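PDB 5K2M: RimK-related lysine biosynthesis protein from Thermococcus kodakarensis, which probably works as an ATP-grasp ligase of amino-acid biosynthesis, a magnesium-dependent enzyme of the LysX subfamily that binds adenine nucleotide. Local coordinates for residues A[71-76]-A[221-226]; A[6-11]-A[30-35]; A[101-106]-A[156-161]. One frame throughout, in Å; residues are numbered along the deposited sequence.

Contact 1. Residues A[71-76]-A[221-226]; sequences VNSSRL and FGEGAL
The N-terminus of helix 74-80 is joined here to the loop that leads into strand 225-233 of the ATP-grasp sheet, and the join is made by an N-cap, a carboxylate and a side-chain amide. Ser-73 is the N-cap: its OG accepts from Leu-76 N and in turn donates to Glu-223 OE2 at 2.7 Å, meeting that oxygen from above the carboxylate plane. Water 1 donates hydrogen bonds to the same OE2 and to Asn-72 OD1 while accepting from Ser-73 N, which ties both sides of the junction together. The other carboxylate oxygen, OE1, takes a salt bridge from Arg-75 NH1 (3.1 Å) on its anti side, tilted out of the carboxylate plane, with the guanidinium and carboxylate planes 27° apart. NH1 also donates to Phe-221 O at 3.0 Å, and both acceptors lie close to the guanidinium plane, so the two bonds hold the group's orientation. With a helix N-terminus and an arginine next to it, Glu-223 is probably stabilised in its ionised form. Glu-223 CG sits between its own N and carbonyl carbon (chi1 54°), and the chain then extends toward the helix start.

Next to the polar network, Leu-76 CD1 touches Phe-221 CD1 at 3.7 Å, the two side chains crossing at about a right angle, while Leu-76 CD2 faces Leu-226 CD2. Gly-224 lies where a CB would collide with Leu-76 CD2 and Asn-72 OD1. Asn-72, preceded by a cis peptide bond, pairs its amide with one residue of the strand: OD1 accepts from Ala-225 N at 2.8 Å, on a lone pair, and ND2 donates to Ala-225 O at 2.9 Å, with Ala-225 O nearly in the plane of the Asn-72 side-chain amide.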
ATOM      1  N   VAL A  71       0.326 -27.524 -32.459  1.00 39.39           N
ATOM      2  CA  VAL A  71      -0.392 -28.679 -33.013  1.00 39.03           C
ATOM      3  C   VAL A  71      -0.198 -29.882 -32.078  1.00 38.58           C
ATOM      4  O   VAL A  71       0.918 -30.402 -31.976  1.00 38.60           O
ATOM      5  CB  VAL A  71       0.119 -29.058 -34.424  1.00 41.11           C
ATOM      6  CG1 VAL A  71      -0.450 -30.401 -34.873  1.00 41.16           C
ATOM      7  CG2 VAL A  71      -0.208 -27.960 -35.440  1.00 42.74           C
ATOM      8  N   ASN A  72      -1.245 -30.338 -31.387  1.00 36.81           N
ATOM      9  CA  ASN A  72      -2.597 -29.760 -31.421  1.00 36.74           C
ATOM     10  C   ASN A  72      -2.728 -28.536 -30.519  1.00 36.95           C
ATOM     11  O   ASN A  72      -1.842 -28.259 -29.718  1.00 37.32           O
ATOM     12  CB  ASN A  72      -3.607 -30.832 -31.021  1.00 36.80           C
ATOM     13  CG  ASN A  72      -3.866 -31.823 -32.144  1.00 38.55           C
ATOM     14  OD1 ASN A  72      -4.101 -31.429 -33.283  1.00 39.46           O
ATOM     15  ND2 ASN A  72      -3.805 -33.105 -31.836  1.00 38.63           N
ATOM     16  N   SER A  73      -3.829 -27.806 -30.657  1.00 37.15           N
ATOM     17  CA  SER A  73      -4.119 -26.645 -29.805  1.00 37.75           C
ATOM     18  C   SER A  73      -4.515 -27.062 -28.387  1.00 37.46           C
ATOM     19  O   SER A  73      -4.927 -28.203 -28.164  1.00 35.23           O
ATOM     20  CB  SER A  73      -5.241 -25.809 -30.432  1.00 38.89           C
ATOM     21  OG  SER A  73      -6.500 -26.462 -30.320  1.00 38.78           O
ATOM     22  N   SER A  74      -4.420 -26.138 -27.432  1.00 37.69           N
ATOM     23  CA  SER A  74      -4.824 -26.442 -26.068  1.00 37.88           C
ATOM     24  C   SER A  74      -6.308 -26.817 -25.972  1.00 38.42           C
ATOM     25  O   SER A  74      -6.681 -27.738 -25.244  1.00 37.45           O
ATOM     26  CB  SER A  74      -4.490 -25.290 -25.106  1.00 38.15           C
ATOM     27  OG  SER A  74      -5.157 -24.093 -25.448  1.00 39.85           O
ATOM     28  N   ARG A  75      -7.150 -26.111 -26.706  1.00 40.12           N
ATOM     29  CA  ARG A  75      -8.569 -26.432 -26.749  1.00 43.49           C
ATOM     30  C   ARG A  75      -8.815 -27.872 -27.248  1.00 40.10           C
ATOM     31  O   ARG A  75      -9.561 -28.621 -26.635  1.00 41.05           O
ATOM     32  CB  ARG A  75      -9.319 -25.396 -27.608  1.00 48.87           C
ATOM     33  CG  ARG A  75     -10.809 -25.657 -27.793  1.00 56.88           C
ATOM     34  CD  ARG A  75     -11.093 -26.354 -29.125  1.00 66.63           C
ATOM     35  NE  ARG A  75     -12.432 -26.951 -29.211  1.00 71.86           N
ATOM     36  CZ  ARG A  75     -12.928 -27.566 -30.288  1.00 72.70           C
ATOM     37  NH1 ARG A  75     -12.208 -27.681 -31.403  1.00 70.48           N
ATOM     38  NH2 ARG A  75     -14.158 -28.069 -30.254  1.00 74.19           N
ATOM     39  N   LEU A  76      -8.195 -28.270 -28.347  1.00 39.14           N
ATOM     40  CA  LEU A  76      -8.410 -29.625 -28.865  1.00 38.08           C
ATOM     41  C   LEU A  76      -7.853 -30.699 -27.934  1.00 37.64           C
ATOM     42  O   LEU A  76      -8.518 -31.717 -27.668  1.00 36.56           O
ATOM     43  CB  LEU A  76      -7.837 -29.785 -30.280  1.00 39.73           C
ATOM     44  CG  LEU A  76      -8.185 -31.119 -30.951  1.00 39.90           C
ATOM     45  CD1 LEU A  76      -9.687 -31.363 -30.981  1.00 40.38           C
ATOM     46  CD2 LEU A  76      -7.648 -31.131 -32.356  1.00 42.74           C
ATOM     47  N   PHE A 221     -14.901 -31.810 -34.283  1.00 43.59           N
ATOM     48  CA  PHE A 221     -13.909 -30.975 -33.629  1.00 43.49           C
ATOM     49  C   PHE A 221     -13.433 -29.817 -34.507  1.00 44.42           C
ATOM     50  O   PHE A 221     -13.254 -28.706 -34.010  1.00 44.32           O
ATOM     51  CB  PHE A 221     -12.744 -31.854 -33.137  1.00 42.46           C
ATOM     52  CG  PHE A 221     -13.171 -32.815 -32.069  1.00 42.57           C
ATOM     53  CD1 PHE A 221     -13.200 -32.420 -30.739  1.00 41.59           C
ATOM     54  CD2 PHE A 221     -13.658 -34.072 -32.404  1.00 42.01           C
ATOM     55  CE1 PHE A 221     -13.656 -33.277 -29.750  1.00 41.35           C
ATOM     56  CE2 PHE A 221     -14.111 -34.933 -31.422  1.00 42.30           C
ATOM     57  CZ  PHE A 221     -14.100 -34.536 -30.087  1.00 42.32           C
ATOM     58  N   GLY A 222     -13.210 -30.080 -35.793  1.00 44.17           N
ATOM     59  CA  GLY A 222     -12.944 -29.018 -36.765  1.00 45.65           C
ATOM     60  C   GLY A 222     -11.508 -28.534 -36.867  1.00 46.34           C
ATOM     61  O   GLY A 222     -11.235 -27.549 -37.545  1.00 49.57           O
ATOM     62  N   GLU A 223     -10.580 -29.223 -36.213  1.00 45.06           N
ATOM     63  CA  GLU A 223      -9.175 -28.846 -36.280  1.00 45.01           C
ATOM     64  C   GLU A 223      -8.308 -30.017 -35.884  1.00 44.06           C
ATOM     65  O   GLU A 223      -8.786 -30.994 -35.295  1.00 42.38           O
ATOM     66  CB  GLU A 223      -8.872 -27.672 -35.329  1.00 46.42           C
ATOM     67  CG  GLU A 223      -9.298 -27.915 -33.886  1.00 47.78           C
ATOM     68  CD  GLU A 223      -8.737 -26.897 -32.892  1.00 52.04           C
ATOM     69  OE1 GLU A 223      -9.529 -26.300 -32.137  1.00 58.74           O
ATOM     70  OE2 GLU A 223      -7.508 -26.700 -32.824  1.00 54.77           O
ATOM     71  N   GLY A 224      -7.028 -29.901 -36.212  1.00 43.04           N
ATOM     72  CA  GLY A 224      -5.993 -30.730 -35.606  1.00 42.58           C
ATOM     73  C   GLY A 224      -5.751 -32.085 -36.231  1.00 41.91           C
ATOM     74  O   GLY A 224      -6.240 -32.394 -37.318  1.00 39.50           O
ATOM     75  N   ALA A 225      -4.951 -32.877 -35.521  1.00 40.20           N
ATOM     76  CA  ALA A 225      -4.571 -34.208 -35.940  1.00 39.28           C
ATOM     77  C   ALA A 225      -5.092 -35.172 -34.889  1.00 39.46           C
ATOM     78  O   ALA A 225      -4.708 -35.076 -33.729  1.00 38.30           O
ATOM     79  CB  ALA A 225      -3.077 -34.290 -36.031  1.00 38.61           C
ATOM     80  N   LEU A 226      -5.983 -36.071 -35.292  1.00 38.62           N
ATOM     81  CA  LEU A 226      -6.665 -36.959 -34.360  1.00 40.64           C
ATOM     82  C   LEU A 226      -6.519 -38.423 -34.737  1.00 40.49           C
ATOM     83  O   LEU A 226      -6.680 -38.798 -35.903  1.00 39.17           O
ATOM     84  CB  LEU A 226      -8.162 -36.607 -34.271  1.00 41.19           C
ATOM     85  CG  LEU A 226      -8.547 -35.283 -33.597  1.00 41.64           C
ATOM     86  CD1 LEU A 226     -10.050 -35.069 -33.702  1.00 42.62           C
ATOM     87  CD2 LEU A 226      -8.096 -35.213 -32.140  1.00 42.11           C
TER
HETATM   88  O   HOH W   1      -5.481 -28.554 -32.932  1.00 37.37           O

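Contact 2. Residues A[6-11]-A[30-35]; sequences TYTVLR and LHEDDL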
ATOM      1  N   THR A   6       7.881 -30.483 -28.757  1.00 39.49           N
ATOM      2  CA  THR A   6       7.971 -30.693 -27.306  1.00 39.91           C
ATOM      3  C   THR A   6       7.758 -32.158 -26.974  1.00 41.63           C
ATOM      4  O   THR A   6       6.885 -32.808 -27.547  1.00 42.08           O
ATOM      5  CB  THR A   6       6.971 -29.854 -26.512  1.00 36.99           C
ATOM      6  OG1 THR A   6       5.650 -30.216 -26.893  1.00 37.38           O
ATOM      7  CG2 THR A   6       7.188 -28.389 -26.760  1.00 37.66           C
ATOM      8  N   TYR A   7       8.554 -32.662 -26.038  1.00 43.63           N
ATOM      9  CA  TYR A   7       8.635 -34.104 -25.791  1.00 44.85           C
ATOM     10  C   TYR A   7       9.094 -34.466 -24.373  1.00 45.08           C
ATOM     11  O   TYR A   7       9.768 -33.685 -23.683  1.00 43.26           O
ATOM     12  CB  TYR A   7       9.557 -34.756 -26.825  1.00 45.61           C
ATOM     13  CG  TYR A   7      11.042 -34.461 -26.649  1.00 47.74           C
ATOM     14  CD1 TYR A   7      11.639 -33.337 -27.225  1.00 48.21           C
ATOM     15  CD2 TYR A   7      11.851 -35.329 -25.938  1.00 48.97           C
ATOM     16  CE1 TYR A   7      12.996 -33.090 -27.068  1.00 49.08           C
ATOM     17  CE2 TYR A   7      13.200 -35.088 -25.775  1.00 49.80           C
ATOM     18  CZ  TYR A   7      13.769 -33.980 -26.338  1.00 51.04           C
ATOM     19  OH  TYR A   7      15.118 -33.783 -26.135  1.00 56.91           O
ATOM     20  N   THR A   8       8.713 -35.666 -23.959  1.00 45.89           N
ATOM     21  CA  THR A   8       9.135 -36.240 -22.694  1.00 47.05           C
ATOM     22  C   THR A   8      10.272 -37.205 -22.982  1.00 47.36           C
ATOM     23  O   THR A   8      11.376 -37.057 -22.459  1.00 47.82           O
ATOM     24  CB  THR A   8       7.968 -36.979 -22.030  1.00 46.59           C
ATOM     25  OG1 THR A   8       6.828 -36.115 -22.007  1.00 46.73           O
ATOM     26  CG2 THR A   8       8.338 -37.414 -20.606  1.00 46.64           C
ATOM     27  N   VAL A   9       9.988 -38.188 -23.828  1.00 47.36           N
ATOM     28  CA  VAL A   9      11.014 -39.066 -24.365  1.00 48.52           C
ATOM     29  C   VAL A   9      10.818 -39.054 -25.873  1.00 49.18           C
ATOM     30  O   VAL A   9       9.734 -38.720 -26.360  1.00 53.74           O
ATOM     31  CB  VAL A   9      10.936 -40.508 -23.786  1.00 49.03           C
ATOM     32  CG1 VAL A   9      11.202 -40.513 -22.282  1.00 49.01           C
ATOM     33  CG2 VAL A   9       9.599 -41.161 -24.071  1.00 48.26           C
ATOM     34  N   LEU A  10      11.859 -39.394 -26.612  1.00 48.94           N
ATOM     35  CA  LEU A  10      11.769 -39.439 -28.060  1.00 49.03           C
ATOM     36  C   LEU A  10      11.495 -40.870 -28.500  1.00 47.14           C
ATOM     37  O   LEU A  10      12.422 -41.671 -28.663  1.00 46.26           O
ATOM     38  CB  LEU A  10      13.050 -38.895 -28.705  1.00 49.36           C
ATOM     39  CG  LEU A  10      13.349 -37.419 -28.429  1.00 51.01           C
ATOM     40  CD1 LEU A  10      14.728 -37.048 -28.948  1.00 52.29           C
ATOM     41  CD2 LEU A  10      12.300 -36.499 -29.034  1.00 50.40           C
ATOM     42  N   ARG A  11      10.213 -41.187 -28.659  1.00 45.71           N
ATOM     43  CA  ARG A  11       9.789 -42.490 -29.179  1.00 47.14           C
ATOM     44  C   ARG A  11      10.001 -42.483 -30.695  1.00 47.65           C
ATOM     45  O   ARG A  11      10.410 -41.475 -31.273  1.00 45.43           O
ATOM     46  CB  ARG A  11       8.304 -42.768 -28.853  1.00 47.15           C
ATOM     47  CG  ARG A  11       7.951 -42.760 -27.373  1.00 48.32           C
ATOM     48  CD  ARG A  11       6.453 -42.594 -27.109  1.00 48.13           C
ATOM     49  NE  ARG A  11       5.953 -41.268 -27.469  1.00 48.18           N
ATOM     50  CZ  ARG A  11       4.687 -40.861 -27.322  1.00 50.90           C
ATOM     51  NH1 ARG A  11       3.770 -41.676 -26.805  1.00 49.52           N
ATOM     52  NH2 ARG A  11       4.326 -39.624 -27.695  1.00 46.50           N
ATOM     53  N   LEU A  30      12.565 -29.561 -27.952  1.00 44.85           N
ATOM     54  CA  LEU A  30      12.318 -28.960 -26.656  1.00 44.66           C
ATOM     55  C   LEU A  30      11.895 -30.026 -25.684  1.00 42.95           C
ATOM     56  O   LEU A  30      10.727 -30.395 -25.625  1.00 41.87           O
ATOM     57  CB  LEU A  30      11.231 -27.899 -26.751  1.00 44.93           C
ATOM     58  CG  LEU A  30      11.569 -26.705 -27.636  1.00 44.86           C
ATOM     59  CD1 LEU A  30      10.289 -26.142 -28.221  1.00 45.36           C
ATOM     60  CD2 LEU A  30      12.335 -25.649 -26.860  1.00 45.98           C
ATOM     61  N   HIS A  31      12.848 -30.531 -24.921  1.00 42.50           N
ATOM     62  CA  HIS A  31      12.495 -31.362 -23.801  1.00 43.51           C
ATOM     63  C   HIS A  31      11.785 -30.489 -22.761  1.00 41.78           C
ATOM     64  O   HIS A  31      11.922 -29.266 -22.752  1.00 40.21           O
ATOM     65  CB  HIS A  31      13.721 -32.035 -23.196  1.00 45.57           C
ATOM     66  CG  HIS A  31      13.375 -33.004 -22.116  1.00 47.32           C
ATOM     67  ND1 HIS A  31      13.748 -32.820 -20.804  1.00 49.21           N
ATOM     68  CD2 HIS A  31      12.624 -34.133 -22.141  1.00 47.19           C
ATOM     69  CE1 HIS A  31      13.272 -33.813 -20.071  1.00 48.52           C
ATOM     70  NE2 HIS A  31      12.582 -34.618 -20.859  1.00 48.57           N
ATOM     71  N   GLU A  32      11.021 -31.134 -21.898  1.00 40.82           N
ATOM     72  CA  GLU A  32      10.336 -30.472 -20.797  1.00 41.52           C
ATOM     73  C   GLU A  32      11.230 -29.586 -19.925  1.00 42.24           C
ATOM     74  O   GLU A  32      10.800 -28.518 -19.491  1.00 41.53           O
ATOM     75  CB  GLU A  32       9.607 -31.521 -19.963  1.00 42.40           C
ATOM     76  CG  GLU A  32       8.399 -32.025 -20.714  1.00 44.52           C
ATOM     77  CD  GLU A  32       7.692 -33.200 -20.079  1.00 47.88           C
ATOM     78  OE1 GLU A  32       8.298 -33.950 -19.281  1.00 50.84           O
ATOM     79  OE2 GLU A  32       6.507 -33.377 -20.420  1.00 49.88           O
ATOM     80  N   ASP A  33      12.476 -30.006 -19.714  1.00 42.21           N
ATOM     81  CA  ASP A  33      13.466 -29.188 -19.012  1.00 43.64           C
ATOM     82  C   ASP A  33      13.697 -27.835 -19.687  1.00 43.35           C
ATOM     83  O   ASP A  33      14.055 -26.874 -19.026  1.00 44.10           O
ATOM     84  CB  ASP A  33      14.814 -29.914 -18.900  1.00 44.80           C
ATOM     85  CG  ASP A  33      14.756 -31.165 -18.026  1.00 46.54           C
ATOM     86  OD1 ASP A  33      13.689 -31.496 -17.440  1.00 47.06           O
ATOM     87  OD2 ASP A  33      15.811 -31.825 -17.931  1.00 49.99           O
ATOM     88  N   ASP A  34      13.516 -27.778 -21.001  1.00 43.85           N
ATOM     89  CA  ASP A  34      13.692 -26.541 -21.778  1.00 44.39           C
ATOM     90  C   ASP A  34      12.476 -25.612 -21.755  1.00 44.58           C
ATOM     91  O   ASP A  34      12.512 -24.534 -22.367  1.00 44.60           O
ATOM     92  CB  ASP A  34      13.993 -26.885 -23.247  1.00 45.41           C
ATOM     93  CG  ASP A  34      15.212 -27.772 -23.403  1.00 47.90           C
ATOM     94  OD1 ASP A  34      16.238 -27.465 -22.753  1.00 47.88           O
ATOM     95  OD2 ASP A  34      15.132 -28.770 -24.164  1.00 46.95           O
ATOM     96  N   LEU A  35      11.398 -26.017 -21.082  1.00 41.07           N
ATOM     97  CA  LEU A  35      10.173 -25.229 -21.075  1.00 41.35           C
ATOM     98  C   LEU A  35      10.037 -24.416 -19.797  1.00 41.19           C
ATOM     99  O   LEU A  35       9.842 -24.963 -18.718  1.00 43.86           O
ATOM    100  CB  LEU A  35       8.964 -26.144 -21.256  1.00 39.94           C
ATOM    101  CG  LEU A  35       8.973 -26.965 -22.552  1.00 41.08           C
ATOM    102  CD1 LEU A  35       7.889 -28.027 -22.530  1.00 40.05           C
ATOM    103  CD2 LEU A  35       8.847 -26.054 -23.771  1.00 40.93           C
TER
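Tyr-7 crosses the His-31 side chain at about a right angle. From its CB, chi1 of 72° sets CG between the backbone N and the carbonyl carbon. Along one rim CD1 meets Leu-30 O at 3.5 Å and CE1 comes within 3.3 Å of His-31 N; along the other, CE2 lies 3.8 Å from His-31 CD2. At the tip, CZ and OH each approach His-31 CB, whose CH-pi contact is off-centre, 29° from the ring normal; OH also makes a weak hydrogen bond to the backbone of another protein's chain. His-31 CA covers one face and Leu-10 CD2 the opposite one, both offset toward the rim. An alanine in place of Tyr-7 would probably leave a gap between Leu-10 and His-31 and deprive His-31 CB of its aromatic partner. This is the C-terminal end of the two parallel strands of the beta-alpha-beta unit formed by strand 2-7, helix 12-24 and strand 26-31: Tyr-7 N donates to Leu-30 O at 3.2 Å, and Glu-32 N returns a weak bond to Tyr-7 O. On the other sheet face Thr-6 CG2 packs 4.1 Å from Leu-30 CB. Thr-8 OG1 bonds weakly to Glu-32 OE2, its stronger partner being Val-51 N.

Contact 3. Residues A[101-106]-A[156-161]; sequences AALSEG and YGIHYF
His-159 O takes the shortest polar bond of the contact, from Ala-102 N at 2.8 Å, with an N-H...O angle of 164° and the donor in the carbonyl plane. A CA-H...O contact from Ala-101 CA, at 3.1 Å, adds a second approach to the same oxygen. The bond is returned by His-159 N, which donates to Ala-102 O at 2.9 Å, so these residues form a hydrogen-bonded antiparallel pair. The neighbouring pair, Ala-101 with Tyr-160, is non-hydrogen-bonded.

The imidazole of His-159 lies alongside the turn that leaves the strand. Chi1 of -61° places CG on the side of the backbone N, from which the ring reaches the 104-105 backbone: CD2 comes to 3.6 Å from Ser-104 O and NE2 to 3.9 Å from Glu-105 N. These approaches are oblique to the ring, whereas Ala-102 O lies at its edge, near the plane. Beyond the last strand pair, Leu-103 and Ile-158 run side by side in the same direction, their CD1 atoms 3.8 Å apart.

Ser-104 is the N-cap of helix 105-108, its OG bonded to Gly-107 N and also to Asp-33 of the second subunit. Ala-101 and Ala-102 pair in turn with a strand of that second subunit, so the antiparallel sheet, part of the family's ATP-grasp region, continues across the subunit interface from strand 99-102.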
ATOM      1  N   ALA A 101     -23.167 -40.578 -17.615  1.00 37.33           N
ATOM      2  CA  ALA A 101     -22.234 -39.936 -16.712  1.00 37.99           C
ATOM      3  C   ALA A 101     -22.917 -39.557 -15.400  1.00 37.62           C
ATOM      4  O   ALA A 101     -24.058 -39.050 -15.381  1.00 37.39           O
ATOM      5  CB  ALA A 101     -21.608 -38.710 -17.369  1.00 37.99           C
ATOM      6  N   ALA A 102     -22.219 -39.834 -14.306  1.00 36.61           N
ATOM      7  CA  ALA A 102     -22.668 -39.463 -12.968  1.00 37.14           C
ATOM      8  C   ALA A 102     -21.567 -38.690 -12.250  1.00 37.45           C
ATOM      9  O   ALA A 102     -20.379 -38.774 -12.611  1.00 36.39           O
ATOM     10  CB  ALA A 102     -23.060 -40.705 -12.178  1.00 36.72           C
ATOM     11  N   LEU A 103     -21.978 -37.962 -11.220  1.00 37.45           N
ATOM     12  CA  LEU A 103     -21.115 -37.035 -10.517  1.00 39.00           C
ATOM     13  C   LEU A 103     -20.853 -37.459  -9.080  1.00 40.97           C
ATOM     14  O   LEU A 103     -20.231 -36.718  -8.328  1.00 42.44           O
ATOM     15  CB  LEU A 103     -21.747 -35.639 -10.524  1.00 39.86           C
ATOM     16  CG  LEU A 103     -21.551 -34.782 -11.769  1.00 39.32           C
ATOM     17  CD1 LEU A 103     -20.073 -34.633 -12.096  1.00 40.57           C
ATOM     18  CD2 LEU A 103     -22.307 -35.342 -12.961  1.00 41.47           C
ATOM     19  N   SER A 104     -21.348 -38.634  -8.699  1.00 40.53           N
ATOM     20  CA  SER A 104     -21.066 -39.211  -7.400  1.00 40.50           C
ATOM     21  C   SER A 104     -21.266 -40.730  -7.446  1.00 41.48           C
ATOM     22  O   SER A 104     -21.901 -41.269  -8.374  1.00 40.09           O
ATOM     23  CB  SER A 104     -21.965 -38.597  -6.329  1.00 40.46           C
ATOM     24  OG  SER A 104     -23.302 -39.040  -6.477  1.00 40.32           O
ATOM     25  N   GLU A 105     -20.730 -41.397  -6.433  1.00 41.96           N
ATOM     26  CA  GLU A 105     -20.881 -42.841  -6.253  1.00 47.22           C
ATOM     27  C   GLU A 105     -22.354 -43.244  -6.241  1.00 46.28           C
ATOM     28  O   GLU A 105     -22.743 -44.214  -6.892  1.00 45.85           O
ATOM     29  CB  GLU A 105     -20.187 -43.298  -4.957  1.00 53.36           C
ATOM     30  CG  GLU A 105     -20.425 -44.764  -4.591  1.00 62.39           C
ATOM     31  CD  GLU A 105     -19.699 -45.221  -3.327  1.00 68.33           C
ATOM     32  OE1 GLU A 105     -19.043 -44.378  -2.669  1.00 71.09           O
ATOM     33  OE2 GLU A 105     -19.799 -46.432  -2.990  1.00 73.14           O
ATOM     34  N   GLY A 106     -23.165 -42.489  -5.511  1.00 45.34           N
ATOM     35  CA  GLY A 106     -24.591 -42.768  -5.390  1.00 45.98           C
ATOM     36  C   GLY A 106     -25.343 -42.568  -6.690  1.00 45.56           C
ATOM     37  O   GLY A 106     -26.301 -43.286  -6.985  1.00 46.79           O
ATOM     38  N   TYR A 156     -11.235 -38.917 -10.817  1.00 38.76           N
ATOM     39  CA  TYR A 156     -11.823 -40.245 -10.725  1.00 41.86           C
ATOM     40  C   TYR A 156     -13.207 -40.192 -10.111  1.00 42.01           C
ATOM     41  O   TYR A 156     -13.859 -41.213 -10.026  1.00 43.80           O
ATOM     42  CB  TYR A 156     -10.957 -41.193  -9.893  1.00 42.94           C
ATOM     43  CG  TYR A 156      -9.653 -41.539 -10.539  1.00 43.21           C
ATOM     44  CD1 TYR A 156      -9.614 -42.016 -11.837  1.00 45.95           C
ATOM     45  CD2 TYR A 156      -8.452 -41.409  -9.852  1.00 44.50           C
ATOM     46  CE1 TYR A 156      -8.415 -42.338 -12.447  1.00 48.83           C
ATOM     47  CE2 TYR A 156      -7.247 -41.739 -10.452  1.00 44.81           C
ATOM     48  CZ  TYR A 156      -7.235 -42.204 -11.750  1.00 46.46           C
ATOM     49  OH  TYR A 156      -6.055 -42.523 -12.386  1.00 46.85           O
ATOM     50  N   GLY A 157     -13.627 -39.016  -9.644  1.00 41.32           N
ATOM     51  CA  GLY A 157     -14.982 -38.802  -9.159  1.00 42.73           C
ATOM     52  C   GLY A 157     -15.967 -38.370 -10.244  1.00 41.72           C
ATOM     53  O   GLY A 157     -17.138 -38.120  -9.957  1.00 43.35           O
ATOM     54  N   ILE A 158     -15.496 -38.255 -11.483  1.00 40.99           N
ATOM     55  CA  ILE A 158     -16.380 -38.076 -12.629  1.00 39.08           C
ATOM     56  C   ILE A 158     -16.581 -39.469 -13.224  1.00 38.71           C
ATOM     57  O   ILE A 158     -15.638 -40.086 -13.744  1.00 37.80           O
ATOM     58  CB  ILE A 158     -15.771 -37.126 -13.676  1.00 40.70           C
ATOM     59  CG1 ILE A 158     -15.246 -35.851 -13.006  1.00 43.19           C
ATOM     60  CG2 ILE A 158     -16.791 -36.795 -14.755  1.00 41.63           C
ATOM     61  CD1 ILE A 158     -16.256 -35.094 -12.170  1.00 44.10           C
ATOM     62  N   HIS A 159     -17.808 -39.967 -13.139  1.00 38.66           N
ATOM     63  CA  HIS A 159     -18.103 -41.357 -13.477  1.00 38.57           C
ATOM     64  C   HIS A 159     -18.704 -41.486 -14.858  1.00 39.06           C
ATOM     65  O   HIS A 159     -19.858 -41.108 -15.074  1.00 41.08           O
ATOM     66  CB  HIS A 159     -19.037 -41.951 -12.440  1.00 39.50           C
ATOM     67  CG  HIS A 159     -18.459 -41.957 -11.068  1.00 41.21           C
ATOM     68  ND1 HIS A 159     -17.522 -42.881 -10.665  1.00 42.34           N
ATOM     69  CD2 HIS A 159     -18.650 -41.128 -10.020  1.00 42.73           C
ATOM     70  CE1 HIS A 159     -17.172 -42.630  -9.417  1.00 42.81           C
ATOM     71  NE2 HIS A 159     -17.851 -41.579  -8.999  1.00 43.19           N
ATOM     72  N   TYR A 160     -17.911 -42.040 -15.778  1.00 37.22           N
ATOM     73  CA  TYR A 160     -18.261 -42.163 -17.185  1.00 37.01           C
ATOM     74  C   TYR A 160     -18.331 -43.628 -17.553  1.00 37.41           C
ATOM     75  O   TYR A 160     -17.402 -44.409 -17.257  1.00 35.08           O
ATOM     76  CB  TYR A 160     -17.198 -41.458 -18.036  1.00 37.70           C
ATOM     77  CG  TYR A 160     -17.356 -41.616 -19.529  1.00 37.83           C
ATOM     78  CD1 TYR A 160     -18.142 -40.749 -20.264  1.00 39.33           C
ATOM     79  CD2 TYR A 160     -16.706 -42.643 -20.206  1.00 40.08           C
ATOM     80  CE1 TYR A 160     -18.274 -40.888 -21.638  1.00 39.68           C
ATOM     81  CE2 TYR A 160     -16.833 -42.802 -21.572  1.00 39.44           C
ATOM     82  CZ  TYR A 160     -17.601 -41.915 -22.289  1.00 40.28           C
ATOM     83  OH  TYR A 160     -17.712 -42.080 -23.649  1.00 40.57           O
ATOM     84  N   PHE A 161     -19.432 -43.997 -18.206  1.00 36.03           N
ATOM     85  CA  PHE A 161     -19.739 -45.393 -18.509  1.00 36.12           C
ATOM     86  C   PHE A 161     -20.272 -45.526 -19.933  1.00 36.17           C
ATOM     87  O   PHE A 161     -20.900 -44.622 -20.438  1.00 36.26           O
ATOM     88  CB  PHE A 161     -20.847 -45.910 -17.586  1.00 36.47           C
ATOM     89  CG  PHE A 161     -20.489 -45.951 -16.136  1.00 37.77           C
ATOM     90  CD1 PHE A 161     -19.842 -47.051 -15.598  1.00 38.47           C
ATOM     91  CD2 PHE A 161     -20.848 -44.916 -15.289  1.00 39.87           C
ATOM     92  CE1 PHE A 161     -19.548 -47.115 -14.245  1.00 38.36           C
ATOM     93  CE2 PHE A 161     -20.545 -44.972 -13.937  1.00 39.54           C
ATOM     94  CZ  PHE A 161     -19.895 -46.072 -13.416  1.00 38.21           C
TER

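How the contacts relate
Along the chain contact 2 comes first and closes before contact 1 opens; contact 3 falls within the long excursion between 71-76 and 221-226. Contacts 1 and 2 share the N-terminal parallel sheet, where strands 2-7 and 26-31 serve contact 2 and strand 70-71 leads into contact 1, their centres about 20 Å apart. Contact 3 belongs to the separate four-stranded sheet, its centre about 26 Å from that of contact 1 and about 34 Å from that of contact 2. Contact 1 thus joins the parallel sheet to the five-stranded antiparallel sheet within one chain, whereas contact 2 of one copy meets contact 3 of the other at the subunit interface.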